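Local structure of Polyphosphate:AMP phosphotransferase (Meiothermus ruber H328, 5O6M) at residues 124-128 and 149-153; 57-63 and 160-166. The protein uses inorganic polyphosphate as phosphate donor to convert AMP to ADP and ADP to ATP, and also accepts other nucleoside mono- and diphosphates. The protein carries 1 engineered substitution. The contacts are given in a common frame with arbitrary orientation. Numbering follows the deposited sequence.

Contact 1. Residues 124-128 and 149-153; sequences HYEDV and IREFE. With ATP (adenosine-5'-triphosphate), chain X.
A 3-10 turn, residues 124-127, lies beside one turn of helix 145-158, residues 149-153, with H124 and I149 closest at 7.9 Å between CA atoms. D127 N to H124 O at 3.1 Å holds the 3-10 turn. H124 takes a p rotamer that sends its ring to the helix, where NE2 donates an almost linear hydrogen bond to E153 OE2 at 2.9 Å. This buried His-carboxylate bond sits behind residues that line the ATP pocket. E153 reaches it through m and t torsions. Y125, in m, brings its OH a very short 2.5 Å from E153 OE2. K165 is the carboxylate's salt-bridge partner and probably hydrogen-bonds Y125 as well. The t rotamer of F152 aims its ring edge at the H124 face, T-shaped, centroids 5.9 Å apart and planes at 82°. I149 (m, t) fills the gap, its CG2 3.6 Å from Y125 OH and 3.8 Å from H124 CD2. E126 and D127 carry their carboxylates to the ATP, with weak hydrogen bonds from ATP O2' to E126 OE1 (3.3 Å) and ATP N6 to D127 OD1 (3.1 Å). The turn lies between strand 117-121 and helix 130-133; W224 of strand 224-228 stacks edge-to-face with Y125, and helix 203-217 touches V128 and I149.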
# COMPACT_ATOMS: atom_id res chain seq x y z
N HIS D 124 14.03 -10.22 -4.02
CA HIS D 124 13.36 -11.32 -4.70
C HIS D 124 14.26 -12.54 -4.86
O HIS D 124 13.75 -13.64 -5.11
CB HIS D 124 12.88 -10.84 -6.07
CG HIS D 124 13.88 -10.02 -6.82
ND1 HIS D 124 14.39 -8.84 -6.33
CD2 HIS D 124 14.45 -10.19 -8.04
CE1 HIS D 124 15.25 -8.33 -7.20
NE2 HIS D 124 15.30 -9.14 -8.25
N TYR D 125 15.58 -12.37 -4.74
CA TYR D 125 16.47 -13.51 -4.91
C TYR D 125 16.32 -14.52 -3.79
O TYR D 125 16.61 -15.70 -3.99
CB TYR D 125 17.93 -13.02 -5.02
CG TYR D 125 18.19 -12.39 -6.36
CD1 TYR D 125 18.47 -13.16 -7.47
CD2 TYR D 125 18.14 -11.01 -6.52
CE1 TYR D 125 18.70 -12.59 -8.71
CE2 TYR D 125 18.37 -10.43 -7.76
CZ TYR D 125 18.64 -11.22 -8.85
OH TYR D 125 18.87 -10.66 -10.09
N GLU D 126 15.82 -14.11 -2.62
CA GLU D 126 15.53 -15.06 -1.56
C GLU D 126 14.56 -16.15 -2.01
O GLU D 126 14.55 -17.23 -1.42
CB GLU D 126 14.97 -14.34 -0.33
CG GLU D 126 15.96 -13.39 0.34
CD GLU D 126 17.07 -14.12 1.07
OE1 GLU D 126 16.84 -15.27 1.51
OE2 GLU D 126 18.17 -13.55 1.21
N ASP D 127 13.75 -15.88 -3.03
CA ASP D 127 12.80 -16.88 -3.51
C ASP D 127 13.43 -17.90 -4.45
O ASP D 127 12.71 -18.77 -4.96
CB ASP D 127 11.62 -16.19 -4.20
CG ASP D 127 10.70 -15.48 -3.21
OD1 ASP D 127 10.02 -16.19 -2.43
OD2 ASP D 127 10.66 -14.24 -3.20
N VAL D 128 14.74 -17.83 -4.68
CA VAL D 128 15.48 -18.92 -5.32
C VAL D 128 16.71 -19.22 -4.48
O VAL D 128 17.66 -19.85 -4.95
CB VAL D 128 15.87 -18.58 -6.77
CG1 VAL D 128 14.62 -18.42 -7.63
CG2 VAL D 128 16.75 -17.34 -6.81
N ILE D 149 12.82 -13.66 -13.04
CA ILE D 149 13.64 -12.57 -12.51
C ILE D 149 14.37 -11.84 -13.63
O ILE D 149 14.41 -10.61 -13.66
CB ILE D 149 14.61 -13.11 -11.45
CG1 ILE D 149 13.82 -13.59 -10.23
CG2 ILE D 149 15.66 -12.06 -11.08
CD1 ILE D 149 14.67 -14.20 -9.14
N ARG D 150 14.97 -12.59 -14.56
CA ARG D 150 15.62 -11.94 -15.70
C ARG D 150 14.65 -11.02 -16.43
O ARG D 150 15.01 -9.89 -16.80
CB ARG D 150 16.18 -12.99 -16.67
CG ARG D 150 17.47 -13.64 -16.22
CD ARG D 150 18.09 -14.44 -17.36
NE ARG D 150 17.17 -15.45 -17.89
CZ ARG D 150 17.11 -16.70 -17.46
NH1 ARG D 150 17.92 -17.12 -16.49
NH2 ARG D 150 16.23 -17.54 -18.00
N GLU D 151 13.41 -11.48 -16.63
CA GLU D 151 12.43 -10.70 -17.37
C GLU D 151 11.87 -9.56 -16.53
O GLU D 151 11.60 -8.48 -17.05
CB GLU D 151 11.30 -11.61 -17.86
CG GLU D 151 11.76 -12.68 -18.84
CD GLU D 151 12.45 -12.09 -20.05
OE1 GLU D 151 13.39 -12.72 -20.58
OE2 GLU D 151 12.07 -10.97 -20.47
N PHE D 152 11.69 -9.80 -15.23
CA PHE D 152 11.28 -8.72 -14.34
C PHE D 152 12.31 -7.60 -14.33
O PHE D 152 11.96 -6.42 -14.46
CB PHE D 152 11.06 -9.27 -12.93
CG PHE D 152 10.78 -8.22 -11.90
CD1 PHE D 152 9.68 -7.39 -12.02
CD2 PHE D 152 11.61 -8.07 -10.80
CE1 PHE D 152 9.41 -6.42 -11.07
CE2 PHE D 152 11.35 -7.10 -9.84
CZ PHE D 152 10.25 -6.28 -9.98
N GLU D 153 13.58 -7.96 -14.19
CA GLU D 153 14.63 -6.94 -14.18
C GLU D 153 14.81 -6.32 -15.56
O GLU D 153 15.13 -5.13 -15.65
CB GLU D 153 15.94 -7.53 -13.65
CG GLU D 153 15.87 -7.89 -12.17
CD GLU D 153 17.14 -8.55 -11.65
OE1 GLU D 153 18.08 -8.72 -12.44
OE2 GLU D 153 17.18 -8.89 -10.44
PG ATP X . 18.81 -10.08 8.51
O1G ATP X . 18.45 -9.58 7.14
O2G ATP X . 19.61 -11.38 8.48
O3G ATP X . 19.59 -9.04 9.34
PB ATP X . 16.69 -9.71 10.50
O1B ATP X . 16.74 -10.50 11.76
O2B ATP X . 17.21 -8.27 10.58
O3B ATP X . 17.49 -10.43 9.33
PA ATP X . 14.47 -9.98 8.56
O1A ATP X . 14.69 -8.88 7.60
O2A ATP X . 13.01 -10.21 8.93
O3A ATP X . 15.21 -9.65 9.93
O5' ATP X . 14.98 -11.41 7.92
C5' ATP X . 14.51 -12.65 8.48
C4' ATP X . 14.64 -13.81 7.52
O4' ATP X . 13.72 -13.69 6.42
C3' ATP X . 16.03 -14.04 6.90
O3' ATP X . 16.60 -15.23 7.44
C2' ATP X . 15.73 -14.22 5.40
O2' ATP X . 16.45 -15.29 4.80
C1' ATP X . 14.24 -14.55 5.43
N9 ATP X . 13.54 -14.36 4.17
C8 ATP X . 13.59 -13.28 3.32
N7 ATP X . 12.93 -13.45 2.20
C5 ATP X . 12.40 -14.72 2.32
C6 ATP X . 11.60 -15.51 1.46
N6 ATP X . 11.23 -15.13 0.24
N1 ATP X . 11.24 -16.74 1.89
C2 ATP X . 11.65 -17.15 3.09
N3 ATP X . 12.41 -16.51 3.98
C4 ATP X . 12.75 -15.29 3.53

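Contact 2. Residues 57-63 and 160-166; sequences KVLVVLQ and GTTILKF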
# COMPACT_ATOMS: atom_id res chain seq x y z
N LYS D 57 15.76 6.25 -11.91
CA LYS D 57 15.48 5.40 -10.77
C LYS D 57 16.67 4.47 -10.58
O LYS D 57 17.17 3.90 -11.54
CB LYS D 57 14.22 4.55 -10.98
CG LYS D 57 13.15 5.15 -11.86
CD LYS D 57 12.02 4.14 -12.02
CE LYS D 57 10.92 4.65 -12.90
NZ LYS D 57 11.20 4.32 -14.32
N VAL D 58 17.11 4.32 -9.33
CA VAL D 58 18.32 3.56 -9.04
C VAL D 58 17.99 2.51 -7.98
O VAL D 58 17.51 2.84 -6.89
CB VAL D 58 19.46 4.48 -8.57
CG1 VAL D 58 20.70 3.67 -8.27
CG2 VAL D 58 19.74 5.54 -9.64
N LEU D 59 18.27 1.24 -8.30
CA LEU D 59 18.00 0.11 -7.42
C LEU D 59 19.31 -0.59 -7.09
O LEU D 59 20.02 -1.05 -8.00
CB LEU D 59 17.02 -0.87 -8.07
CG LEU D 59 16.79 -2.20 -7.35
CD1 LEU D 59 16.15 -2.00 -5.99
CD2 LEU D 59 15.93 -3.12 -8.21
N VAL D 60 19.64 -0.68 -5.81
CA VAL D 60 20.83 -1.38 -5.32
C VAL D 60 20.37 -2.62 -4.56
O VAL D 60 19.69 -2.51 -3.54
CB VAL D 60 21.70 -0.47 -4.44
CG1 VAL D 60 22.87 -1.25 -3.86
CG2 VAL D 60 22.20 0.72 -5.24
N VAL D 61 20.76 -3.79 -5.06
CA VAL D 61 20.43 -5.07 -4.43
C VAL D 61 21.63 -5.54 -3.60
O VAL D 61 22.77 -5.49 -4.07
CB VAL D 61 20.06 -6.12 -5.48
CG1 VAL D 61 19.78 -7.47 -4.82
CG2 VAL D 61 18.85 -5.66 -6.28
N LEU D 62 21.36 -5.96 -2.36
CA LEU D 62 22.37 -6.51 -1.47
C LEU D 62 21.94 -7.91 -1.05
O LEU D 62 20.87 -8.09 -0.46
CB LEU D 62 22.55 -5.62 -0.23
CG LEU D 62 23.04 -4.19 -0.46
CD1 LEU D 62 23.20 -3.49 0.87
CD2 LEU D 62 24.35 -4.19 -1.22
N GLN D 63 22.78 -8.90 -1.36
CA GLN D 63 22.59 -10.26 -0.88
C GLN D 63 23.92 -10.78 -0.32
O GLN D 63 24.99 -10.40 -0.79
CB GLN D 63 22.08 -11.20 -1.99
CG GLN D 63 20.66 -10.90 -2.49
CD GLN D 63 19.55 -11.38 -1.54
OE1 GLN D 63 18.42 -10.89 -1.61
NE2 GLN D 63 19.86 -12.34 -0.69
N GLY D 160 13.57 2.45 -17.24
CA GLY D 160 14.30 3.56 -16.67
C GLY D 160 15.03 3.34 -15.36
O GLY D 160 15.50 4.31 -14.76
N THR D 161 15.15 2.10 -14.91
CA THR D 161 15.80 1.80 -13.64
C THR D 161 17.23 1.32 -13.88
O THR D 161 17.45 0.36 -14.63
CB THR D 161 15.01 0.75 -12.85
OG1 THR D 161 13.69 1.25 -12.57
CG2 THR D 161 15.71 0.45 -11.53
N THR D 162 18.19 1.99 -13.24
CA THR D 162 19.57 1.50 -13.19
C THR D 162 19.70 0.50 -12.04
O THR D 162 19.42 0.83 -10.88
CB THR D 162 20.55 2.66 -13.00
OG1 THR D 162 20.54 3.50 -14.16
CG2 THR D 162 21.94 2.12 -12.76
N ILE D 163 20.14 -0.71 -12.36
CA ILE D 163 20.12 -1.83 -11.43
C ILE D 163 21.55 -2.24 -11.11
O ILE D 163 22.34 -2.54 -12.02
CB ILE D 163 19.34 -3.03 -11.99
CG1 ILE D 163 17.91 -2.61 -12.33
CG2 ILE D 163 19.35 -4.19 -11.01
CD1 ILE D 163 17.11 -3.71 -13.02
N LEU D 164 21.88 -2.26 -9.82
CA LEU D 164 23.15 -2.80 -9.35
C LEU D 164 22.85 -3.91 -8.35
O LEU D 164 22.10 -3.69 -7.39
CB LEU D 164 24.02 -1.72 -8.69
CG LEU D 164 24.55 -0.59 -9.57
CD1 LEU D 164 25.87 -0.06 -9.02
CD2 LEU D 164 24.70 -1.05 -11.01
N LYS D 165 23.45 -5.07 -8.56
CA LYS D 165 23.29 -6.20 -7.65
C LYS D 165 24.65 -6.57 -7.08
O LYS D 165 25.60 -6.79 -7.84
CB LYS D 165 22.64 -7.39 -8.36
CG LYS D 165 21.25 -7.08 -8.91
CD LYS D 165 20.64 -8.25 -9.66
CE LYS D 165 21.34 -8.53 -10.97
NZ LYS D 165 20.58 -9.54 -11.78
N PHE D 166 24.74 -6.59 -5.76
CA PHE D 166 25.99 -6.87 -5.06
C PHE D 166 25.83 -8.14 -4.24
O PHE D 166 24.92 -8.23 -3.40
CB PHE D 166 26.38 -5.70 -4.14
CG PHE D 166 26.70 -4.43 -4.87
CD1 PHE D 166 27.93 -4.26 -5.48
CD2 PHE D 166 25.77 -3.41 -4.95
CE1 PHE D 166 28.23 -3.08 -6.16
CE2 PHE D 166 26.06 -2.23 -5.63
CZ PHE D 166 27.29 -2.07 -6.23
O HOH W 1 11.71 1.27 -14.25
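Two neighbouring strands at the centre of the five-stranded parallel sheet of a P-loop NTPase fold meet here; the strand order is 86-90, 117-121, 57-64, 161-169, 224-228. The first, 57-63, leads toward the loop and helix carrying K70 and D71 of the ATP pocket. The strands run at 16° with axes 4.5 Å apart, and K57-L62 pair in register with T161-F166. The ladder is regular parallel: T162 N to K57 O (2.8 Å), L59 N to T162 O (2.9 Å), L164 N to L59 O (2.9 Å), V61 N to L164 O (2.7 Å), F166 N to V61 O (2.8 Å) and Q63 N to F166 O (3.0 Å). CA-H...O contacts such as T161 CA to K57 O (3.3 Å) add to it. G160 (phi 118°) is the C-prime residue of the Schellman motif ending helix 145-158; a CB there would jam against the carbonyl O of the residue before and sit tight against K57 NZ. A water bridges K57 NZ (3.1 Å) and T161 OG1 (2.6 Å), two polar groups at the strand start. β-branched valines and threonines suit the extended backbone. On the face bearing V58, V60 and L62, the F166 ring edge meets V60 CG1 at 3.8 Å from CD2. On the other, L59 CB lies 3.9 Å from T161 CG2 and V61 CB 3.8 Å from K165 CG. In the Q63 side-chain amide, NE2 hydrogen-bonds E126 and Y210, OE1 S123. Strand 117-121 flanks 57-63, strand 224-228 lies beyond 161-169, and helix 232-249 packs against T162, L164 and F166.

How the contacts relate
Both contacts are buried, but contact 2 lies nearer the middle of the chain, about 7 Å from its centre against about 13 Å for contact 1; their own centres are about 12 Å apart. Contact 1 is nested within the chain loop that contact 2 closes; helix 145-158 supplies one half of contact 1, and strand 161-169, which follows it, one half of contact 2. Contact 2 is held by backbone bonds between mostly apolar strands, whereas contact 1 depends on side chains. They join through K165 of the strand, whose NZ is 2.7 Å from both E153 OE1, in a salt bridge, and Y125 OH, probably hydrogen-bonded. I163 CD1 also packs on E153 O at 3.6 Å.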